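Local coordinates for HTH-type transcriptional regulator ascG (Escherichia coli, PDB 3BRQ), which represses transcription of the cryptic asc operon of Escherichia coli as a sequence-specific DNA-binding regulator of the LacI family, at residues E156-A159 with G160-D163; V191-L194 with L195-A199; A215-A218 with L219-G223; G223-V226 with P227-V230. All blocks are in the same frame, centred on the assembly; numbering follows the deposited sequence.

Interaction 1. Residues E156-A159 with G160-D163; sequences ERLA and GYKD
Leu158 and Tyr161, three residues apart on one face of the helix, both set CG anti to the backbone N (chi1 175° and 169°). The two side chains then pass each other at a slant. The methyl CD1 of Leu158 comes 4.2 Å from CD2 of the Tyr161 ring, a light apolar touch. The carbonyl O of Leu158 lies at the edge of that ring, near its plane, and sits 3.3 Å from CB of Tyr161. It also accepts the N-H of Lys162: Lys162 N is 3.0 Å from Leu158 O. Lys162 CG packs 3.6 Å from Leu158 O, and the rest of the lysine chain runs on extended.

These are about two turns in the middle of helix 152-167, the crossover helix of the beta-alpha-beta unit between strands 142-145 and 177-178. Tyr161 and Leu158 face the sheet: the tyrosine ring stacks with Phe144, its OH bonds to Ile142 O, and Leu158 also touches Phe144. The side chains of Glu156, Ala159 and Asp163 touch helix 123-136. Gly160 N bonds to Glu156 O at 2.9 Å. Arg157 O accepts the N-H of Tyr161, with Tyr161 N 3.0 Å from Arg157 O, and the Ser127 hydroxyl also bonds to that carbonyl. The Arg157 side chain points away from these turns, and its NH1 bonds to the Tyr31 hydroxyl.

Interaction 2. Residues V191-L194 with L195-A199; sequences VEML and LERGA
Leu194 O is gripped by a water and, weakly, by a backbone amide. The water donates to it at 2.7 Å and also donates to Ala199 O at 2.9 Å, so it bridges the last turn of helix 184-197 to the chain that leaves it. Gly198 N adds a weak bond to Leu194 O at 3.4 Å. Gly198 is the first residue to leave helical geometry, and its phi is positive. The helix packs beside helix 209-221 in a domain of the periplasmic-binding-protein type.

The main side-chain contact is Met193, a selenomethionine, with Arg197. The methionine chain is straight to SE and bends at chi3 (63°). This bend lays CE over one face of the guanidinium, 3.5 Å from NH2 of Arg197. Leu194 CD2 approaches NH1 of the same group obliquely. NH1 bonds to Lys175 O and Ile177 O, which ties the helix end to the start of strand 177-178. An alanine in place of Arg197 would probably leave those two carbonyls without this donor and Met193 CE without the flat group beneath it.

On another flank Glu192 OE2 and Glu196 OE2 are 3.4 Å apart, the carboxylate planes turned 63° from each other. The salt bridge from Glu192 to Arg222 probably offsets the repulsion of these like charges. Val191 meets Leu195 on the face toward helix 209-221, with Val191 CG1 3.9 Å from Leu195 CD1.

Interaction 3. Residues A215-A218 with L219-G223; sequences AMKA and LHERG
Leu219 packs closely on the carbonyl of Ala215, while exposed Glu221 meets Lys217 more loosely. On the tight side, CG of Leu219 lies 3.3 Å from Ala215 O, and Leu219 N bonds to Ala215 O at 2.9 Å. The leucine chain continues against Val224, Val226 and Val232. A serine in place of Leu219 would probably open a gap between this helix and those valines. Ala215 and Ala218 turn their small methyls to Val191 of helix 184-197, consistent with close packing of the two helices.

Helix 209-221 links strands 203-206 and 231-235 in a beta-alpha-beta unit. A Schellman motif ends it, with Gly223 at positive phi as the C-prime residue. Gly223 N bonds to His220 O, and Val224 N reaches back to Leu219 O.

At the edge of the subunit interface a water lies in the His220 ring plane, 2.6 Å from ND1, and accepts from Lys217 NZ at 3.1 Å. NZ also bonds to Thr244 O of the second subunit, whose Pro242 and Val245 pack on Lys217 and His220. Glu221 OE2 is 3.7 Å from Lys217 CE but 4.7 Å from Lys217 NZ, too far for a salt bridge, though the opposite charges may still attract.

Interaction 4. Residues G223-V226 with P227-V230; sequences GVAV and PEQV
Ala225 is held at both its amide and its carbonyl. Its N-H points at the side-chain oxygen of Gln229: Ala225 N and Gln229 OE1 are 2.8 Å apart, the bond is nearly straight at 169°, and the N lies in the plane of the side-chain carbonyl. The carbonyl of Ala225 takes two donors. Val230 N lies 2.8 Å from Ala225 O, nearly along the C=O axis. Gln229 N is 2.7 Å from the same oxygen but stands above the carbonyl plane, 42° out of it, with a more bent bond.

The glutamine reaches its place through its torsions. CG lies opposite the carbonyl carbon (chi1 -85°), and the chain then extends, so the amide returns alongside Val224 and Ala225. Apolar contacts flank these bonds. Val224 CG1 meets Val230 CG2 at 3.8 Å. Val226 CA makes a CA-H...O contact to Val230 O at 3.3 Å, and CG1 and CG2 of Val226 also rest near that oxygen.

What positions them is the turn itself. Val226 and cis-Pro227 form the centre of a type VI (cis-proline) turn, which brings Gln229 and Val230 back beside Ala225. This loop runs from helix 209-221 into strand 231-235. Val224, Val226 and Val230 all lean on Leu219 of that helix, and Pro227 touches Ile292.

The chemistry implies a turn fixed mainly by amide-to-carbonyl bonds. The Gln229 side chain completes them by accepting the N-H of Ala225, so the rotation of the Gln229 side-chain amide is probably restrained.

In the fold
Interactions 1, 2 and 3 are turns of three helices of one domain; interaction 4 is the loop that follows the third. Interaction 3 is the most buried, interactions 1 and 2 are partly buried, and interaction 4 lies at the surface. Interactions 2 and 3 touch through helices 184-197 and 209-221, with a salt bridge beside small apolar contacts. Interactions 3 and 4 share Gly223, where the helix stops and the loop begins. Interaction 1 stands apart, its centre 21 to 25 Å from the others. It has a tyrosine stacked against the sheet; in interactions 2 and 3 waters bridge polar groups, and interaction 4 is held by backbone and glutamine amide bonds. Interaction 3 also reaches the second subunit.

Interaction 1. Residues E156-A159 with G160-D163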
loop_
_atom_site.group_PDB
_atom_site.type_symbol
_atom_site.label_atom_id
_atom_site.label_comp_id
_atom_site.label_asym_id
_atom_site.label_seq_id
_atom_site.Cartn_x
_atom_site.Cartn_y
_atom_site.Cartn_z
ATOM N N GLU B 156 -0.701 -11.257 18.148
ATOM C CA GLU B 156 0.127 -10.574 19.170
ATOM C C GLU B 156 -0.540 -9.312 19.712
ATOM O O GLU B 156 -0.585 -9.079 20.943
ATOM C CB GLU B 156 1.465 -10.209 18.545
ATOM C CG GLU B 156 2.332 -11.463 18.274
ATOM C CD GLU B 156 2.429 -12.305 19.540
ATOM O OE1 GLU B 156 3.179 -11.896 20.471
ATOM O OE2 GLU B 156 1.714 -13.338 19.629
ATOM N N ARG B 157 -1.112 -8.508 18.812
ATOM C CA ARG B 157 -1.815 -7.293 19.244
ATOM C C ARG B 157 -2.996 -7.609 20.168
ATOM O O ARG B 157 -3.297 -6.887 21.128
ATOM C CB ARG B 157 -2.263 -6.442 18.018
ATOM C CG ARG B 157 -1.035 -5.886 17.285
ATOM C CD ARG B 157 -1.413 -4.953 16.027
ATOM N NE ARG B 157 -0.148 -4.488 15.488
ATOM C CZ ARG B 157 0.036 -4.036 14.246
ATOM N NH1 ARG B 157 -0.963 -4.095 13.353
ATOM N NH2 ARG B 157 1.248 -3.626 13.895
ATOM N N LEU B 158 -3.724 -8.652 19.819
ATOM C CA LEU B 158 -4.863 -9.027 20.605
ATOM C C LEU B 158 -4.372 -9.492 21.965
ATOM O O LEU B 158 -4.961 -9.132 22.970
ATOM C CB LEU B 158 -5.667 -10.147 19.909
ATOM C CG LEU B 158 -6.864 -10.781 20.639
ATOM C CD1 LEU B 158 -7.880 -9.750 21.127
ATOM C CD2 LEU B 158 -7.600 -11.772 19.703
ATOM N N ALA B 159 -3.335 -10.290 21.977
ATOM C CA ALA B 159 -2.754 -10.807 23.253
ATOM C C ALA B 159 -2.313 -9.621 24.145
ATOM O O ALA B 159 -2.505 -9.652 25.337
ATOM C CB ALA B 159 -1.559 -11.697 22.932
ATOM N N GLY B 160 -1.798 -8.542 23.528
ATOM C CA GLY B 160 -1.328 -7.381 24.286
ATOM C C GLY B 160 -2.490 -6.599 24.875
ATOM O O GLY B 160 -2.390 -6.074 25.962
ATOM N N TYR B 161 -3.584 -6.464 24.122
ATOM C CA TYR B 161 -4.835 -6.001 24.689
ATOM C C TYR B 161 -5.294 -6.836 25.921
ATOM O O TYR B 161 -5.594 -6.254 26.949
ATOM C CB TYR B 161 -5.897 -5.981 23.590
ATOM C CG TYR B 161 -7.325 -5.775 24.060
ATOM C CD1 TYR B 161 -7.797 -4.495 24.398
ATOM C CD2 TYR B 161 -8.209 -6.848 24.145
ATOM C CE1 TYR B 161 -9.136 -4.300 24.809
ATOM C CE2 TYR B 161 -9.552 -6.662 24.538
ATOM C CZ TYR B 161 -9.994 -5.404 24.889
ATOM O OH TYR B 161 -11.308 -5.208 25.270
ATOM N N LYS B 162 -5.443 -8.144 25.813
ATOM C CA LYS B 162 -5.950 -8.929 26.960
ATOM C C LYS B 162 -4.988 -8.799 28.146
ATOM O O LYS B 162 -5.429 -8.672 29.306
ATOM C CB LYS B 162 -6.088 -10.414 26.583
ATOM C CG LYS B 162 -7.127 -10.641 25.443
ATOM C CD LYS B 162 -7.148 -12.089 25.000
ATOM C CE LYS B 162 -8.468 -12.491 24.317
ATOM N NZ LYS B 162 -8.277 -13.842 23.650
ATOM N N ASP B 163 -3.681 -8.815 27.867
ATOM C CA ASP B 163 -2.679 -8.693 28.987
ATOM C C ASP B 163 -2.760 -7.344 29.707
ATOM O O ASP B 163 -2.661 -7.304 30.926
ATOM C CB ASP B 163 -1.254 -8.971 28.492
ATOM C CG ASP B 163 -0.226 -9.228 29.658
ATOM O OD1 ASP B 163 -0.573 -9.773 30.749
ATOM O OD2 ASP B 163 0.961 -8.908 29.440
#

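Interaction 2. Residues V191-L194 with L195-A199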
loop_
_atom_site.group_PDB
_atom_site.type_symbol
_atom_site.label_atom_id
_atom_site.label_comp_id
_atom_site.label_asym_id
_atom_site.label_seq_id
_atom_site.Cartn_x
_atom_site.Cartn_y
_atom_site.Cartn_z
ATOM N N VAL B 191 -17.543 -1.944 14.155
ATOM C CA VAL B 191 -18.119 -0.957 15.072
ATOM C C VAL B 191 -19.636 -1.028 15.153
ATOM O O VAL B 191 -20.189 -0.957 16.253
ATOM C CB VAL B 191 -17.689 0.510 14.751
ATOM C CG1 VAL B 191 -18.845 1.417 14.895
ATOM C CG2 VAL B 191 -16.679 0.968 15.812
ATOM N N GLU B 192 -20.305 -1.195 14.004
ATOM C CA GLU B 192 -21.767 -1.314 13.996
ATOM C C GLU B 192 -22.141 -2.543 14.862
ATOM O O GLU B 192 -23.096 -2.495 15.628
ATOM C CB GLU B 192 -22.300 -1.433 12.576
ATOM C CG GLU B 192 -23.839 -1.368 12.458
ATOM C CD GLU B 192 -24.442 -0.152 13.218
ATOM O OE1 GLU B 192 -23.947 1.006 13.024
ATOM O OE2 GLU B 192 -25.375 -0.362 14.040
HETATM N N MSE B 193 -21.352 -3.600 14.764
HETATM C CA MSE B 193 -21.651 -4.803 15.532
HETATM C C MSE B 193 -21.514 -4.508 17.033
HETATM O O MSE B 193 -22.415 -4.805 17.758
HETATM C CB MSE B 193 -20.803 -5.998 15.083
HETATM C CG MSE B 193 -21.100 -7.292 15.942
HETATM SE SE MSE B 193 -20.104 -8.781 15.280
HETATM C CE MSE B 193 -18.324 -8.125 15.602
ATOM N N LEU B 194 -20.434 -3.890 17.479
ATOM C CA LEU B 194 -20.221 -3.480 18.885
ATOM C C LEU B 194 -21.310 -2.562 19.446
ATOM O O LEU B 194 -21.739 -2.734 20.574
ATOM C CB LEU B 194 -18.834 -2.773 19.017
ATOM C CG LEU B 194 -17.575 -3.562 18.618
ATOM C CD1 LEU B 194 -16.333 -2.655 18.440
ATOM C CD2 LEU B 194 -17.337 -4.635 19.727
ATOM N N LEU B 195 -21.751 -1.577 18.660
ATOM C CA LEU B 195 -22.862 -0.703 19.055
ATOM C C LEU B 195 -24.150 -1.446 19.181
ATOM O O LEU B 195 -24.921 -1.134 20.086
ATOM C CB LEU B 195 -23.096 0.440 18.001
ATOM C CG LEU B 195 -21.844 1.329 17.762
ATOM C CD1 LEU B 195 -22.123 2.451 16.672
ATOM C CD2 LEU B 195 -21.528 2.003 19.058
ATOM N N GLU B 196 -24.461 -2.368 18.256
ATOM C CA GLU B 196 -25.667 -3.211 18.424
ATOM C C GLU B 196 -25.551 -4.137 19.672
ATOM O O GLU B 196 -26.557 -4.386 20.343
ATOM C CB GLU B 196 -25.943 -4.066 17.171
ATOM C CG GLU B 196 -26.295 -3.243 15.940
ATOM C CD GLU B 196 -26.333 -4.034 14.659
ATOM O OE1 GLU B 196 -25.969 -5.227 14.673
ATOM O OE2 GLU B 196 -26.694 -3.440 13.611
ATOM N N ARG B 197 -24.348 -4.639 19.971
ATOM C CA ARG B 197 -24.129 -5.520 21.188
ATOM C C ARG B 197 -24.503 -4.827 22.506
ATOM O O ARG B 197 -24.851 -5.499 23.484
ATOM C CB ARG B 197 -22.707 -6.075 21.279
ATOM C CG ARG B 197 -22.395 -7.213 20.328
ATOM C CD ARG B 197 -20.947 -7.611 20.544
ATOM N NE ARG B 197 -20.524 -8.646 19.586
ATOM C CZ ARG B 197 -19.252 -8.906 19.305
ATOM N NH1 ARG B 197 -18.301 -8.192 19.857
ATOM N NH2 ARG B 197 -18.939 -9.897 18.498
ATOM N N GLY B 198 -24.436 -3.502 22.523
ATOM C CA GLY B 198 -24.867 -2.675 23.670
ATOM C C GLY B 198 -23.881 -2.500 24.819
ATOM O O GLY B 198 -24.143 -1.764 25.762
ATOM N N ALA B 199 -22.754 -3.191 24.779
ATOM C CA ALA B 199 -21.781 -3.128 25.869
ATOM C C ALA B 199 -21.053 -1.776 25.747
ATOM O O ALA B 199 -20.614 -1.401 24.667
ATOM C CB ALA B 199 -20.821 -4.353 25.769
HETATM O O HOH W 1 -20.224 -3.469 22.647
#

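Interaction 3. Residues A215-A218 with L219-G223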
loop_
_atom_site.group_PDB
_atom_site.type_symbol
_atom_site.label_atom_id
_atom_site.label_comp_id
_atom_site.label_asym_id
_atom_site.label_seq_id
_atom_site.Cartn_x
_atom_site.Cartn_y
_atom_site.Cartn_z
ATOM N N ALA B 215 -13.958 2.520 11.311
ATOM C CA ALA B 215 -14.664 2.584 12.572
ATOM C C ALA B 215 -15.031 4.042 12.969
ATOM O O ALA B 215 -16.160 4.323 13.297
ATOM C CB ALA B 215 -13.813 1.829 13.712
HETATM N N MSE B 216 -14.100 4.987 12.836
HETATM C CA MSE B 216 -14.457 6.390 12.971
HETATM C C MSE B 216 -15.627 6.802 12.041
HETATM O O MSE B 216 -16.434 7.677 12.394
HETATM C CB MSE B 216 -13.260 7.301 12.720
HETATM C CG MSE B 216 -12.279 7.285 13.835
HETATM SE SE MSE B 216 -10.844 8.517 13.763
HETATM C CE MSE B 216 -10.258 8.318 11.925
ATOM N N LYS B 217 -15.749 6.175 10.882
ATOM C CA LYS B 217 -16.826 6.577 9.941
ATOM C C LYS B 217 -18.168 6.095 10.499
ATOM O O LYS B 217 -19.141 6.827 10.615
ATOM C CB LYS B 217 -16.561 6.041 8.507
ATOM C CG LYS B 217 -17.669 6.314 7.494
ATOM C CD LYS B 217 -17.641 7.764 7.018
ATOM C CE LYS B 217 -18.699 8.048 5.966
ATOM N NZ LYS B 217 -18.662 9.525 5.610
ATOM N N ALA B 218 -18.185 4.857 10.929
ATOM C CA ALA B 218 -19.437 4.265 11.401
ATOM C C ALA B 218 -19.866 4.973 12.700
ATOM O O ALA B 218 -21.068 5.177 12.944
ATOM C CB ALA B 218 -19.271 2.771 11.561
ATOM N N LEU B 219 -18.886 5.408 13.486
ATOM C CA LEU B 219 -19.167 6.088 14.726
ATOM C C LEU B 219 -19.770 7.483 14.442
ATOM O O LEU B 219 -20.780 7.868 15.038
ATOM C CB LEU B 219 -17.891 6.184 15.606
ATOM C CG LEU B 219 -17.376 4.932 16.332
ATOM C CD1 LEU B 219 -15.979 5.174 16.884
ATOM C CD2 LEU B 219 -18.341 4.558 17.465
ATOM N N HIS B 220 -19.135 8.227 13.535
ATOM C CA HIS B 220 -19.637 9.515 13.080
ATOM C C HIS B 220 -21.041 9.398 12.508
ATOM O O HIS B 220 -21.893 10.258 12.772
ATOM C CB HIS B 220 -18.723 10.044 11.994
ATOM C CG HIS B 220 -19.003 11.451 11.595
ATOM N ND1 HIS B 220 -19.635 11.780 10.416
ATOM C CD2 HIS B 220 -18.686 12.622 12.194
ATOM C CE1 HIS B 220 -19.715 13.094 10.314
ATOM N NE2 HIS B 220 -19.148 13.631 11.381
ATOM N N GLU B 221 -21.286 8.350 11.723
ATOM C CA GLU B 221 -22.610 8.088 11.158
ATOM C C GLU B 221 -23.645 7.759 12.236
ATOM O O GLU B 221 -24.819 8.057 12.085
ATOM C CB GLU B 221 -22.560 6.941 10.163
ATOM C CG GLU B 221 -22.014 7.291 8.783
ATOM C CD GLU B 221 -21.991 6.080 7.852
ATOM O OE1 GLU B 221 -22.106 4.920 8.351
ATOM O OE2 GLU B 221 -21.861 6.277 6.631
ATOM N N ARG B 222 -23.221 7.144 13.334
ATOM C CA ARG B 222 -24.180 6.821 14.363
ATOM C C ARG B 222 -24.300 7.968 15.372
ATOM O O ARG B 222 -24.935 7.797 16.407
ATOM C CB ARG B 222 -23.867 5.471 15.049
ATOM C CG ARG B 222 -23.969 4.253 14.121
ATOM C CD ARG B 222 -25.261 4.252 13.297
ATOM N NE ARG B 222 -26.443 3.906 14.089
ATOM C CZ ARG B 222 -27.210 2.834 13.879
ATOM N NH1 ARG B 222 -26.925 1.989 12.886
ATOM N NH2 ARG B 222 -28.271 2.600 14.662
ATOM N N GLY B 223 -23.711 9.125 15.043
ATOM C CA GLY B 223 -23.663 10.290 15.950
ATOM C C GLY B 223 -22.893 10.043 17.247
ATOM O O GLY B 223 -23.238 10.589 18.303
HETATM O O HOH W 2 -20.125 10.792 8.074
#

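Interaction 4. Residues G223-V226 with P227-V230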
loop_
_atom_site.group_PDB
_atom_site.type_symbol
_atom_site.label_atom_id
_atom_site.label_comp_id
_atom_site.label_asym_id
_atom_site.label_seq_id
_atom_site.Cartn_x
_atom_site.Cartn_y
_atom_site.Cartn_z
ATOM N N GLY B 223 -23.711 9.125 15.043
ATOM C CA GLY B 223 -23.663 10.290 15.950
ATOM C C GLY B 223 -22.893 10.043 17.247
ATOM O O GLY B 223 -23.238 10.589 18.303
ATOM N N VAL B 224 -21.838 9.230 17.174
ATOM C CA VAL B 224 -20.985 8.979 18.359
ATOM C C VAL B 224 -19.703 9.774 18.206
ATOM O O VAL B 224 -18.901 9.485 17.320
ATOM C CB VAL B 224 -20.650 7.476 18.554
ATOM C CG1 VAL B 224 -19.812 7.258 19.830
ATOM C CG2 VAL B 224 -21.914 6.644 18.651
ATOM N N ALA B 225 -19.502 10.755 19.089
ATOM C CA ALA B 225 -18.356 11.658 19.007
ATOM C C ALA B 225 -17.020 10.992 19.269
ATOM O O ALA B 225 -16.843 10.297 20.293
ATOM C CB ALA B 225 -18.533 12.865 19.948
ATOM N N VAL B 226 -16.104 11.202 18.323
ATOM C CA VAL B 226 -14.686 10.885 18.474
ATOM C C VAL B 226 -13.878 12.179 18.538
ATOM O O VAL B 226 -13.931 12.972 17.581
ATOM C CB VAL B 226 -14.173 10.023 17.295
ATOM C CG1 VAL B 226 -12.686 9.647 17.477
ATOM C CG2 VAL B 226 -14.990 8.783 17.170
ATOM N N PRO B 227 -13.069 12.360 19.612
ATOM C CA PRO B 227 -12.800 11.412 20.709
ATOM C C PRO B 227 -13.703 11.541 21.897
ATOM O O PRO B 227 -13.571 10.754 22.866
ATOM C CB PRO B 227 -11.377 11.791 21.143
ATOM C CG PRO B 227 -11.333 13.260 20.899
ATOM C CD PRO B 227 -12.244 13.575 19.751
ATOM N N GLU B 228 -14.615 12.511 21.871
ATOM C CA GLU B 228 -15.345 12.823 23.114
ATOM C C GLU B 228 -16.069 11.680 23.774
ATOM O O GLU B 228 -16.002 11.520 24.994
ATOM C CB GLU B 228 -16.300 13.956 22.940
ATOM C CG GLU B 228 -15.555 15.252 22.802
ATOM C CD GLU B 228 -15.355 15.620 21.368
ATOM O OE1 GLU B 228 -15.580 14.749 20.484
ATOM O OE2 GLU B 228 -14.958 16.790 21.135
ATOM N N GLN B 229 -16.784 10.908 22.961
ATOM C CA GLN B 229 -17.509 9.772 23.477
ATOM C C GLN B 229 -16.689 8.510 23.291
ATOM O O GLN B 229 -16.617 7.676 24.200
ATOM C CB GLN B 229 -18.875 9.691 22.805
ATOM C CG GLN B 229 -19.937 10.556 23.472
ATOM C CD GLN B 229 -21.193 10.787 22.603
ATOM O OE1 GLN B 229 -21.140 10.875 21.381
ATOM N NE2 GLN B 229 -22.313 10.948 23.263
ATOM N N VAL B 230 -16.049 8.367 22.131
ATOM C CA VAL B 230 -15.130 7.205 21.933
ATOM C C VAL B 230 -13.783 7.673 21.365
ATOM O O VAL B 230 -13.731 8.269 20.288
ATOM C CB VAL B 230 -15.762 6.119 21.017
ATOM C CG1 VAL B 230 -14.735 5.012 20.651
ATOM C CG2 VAL B 230 -16.951 5.547 21.643
#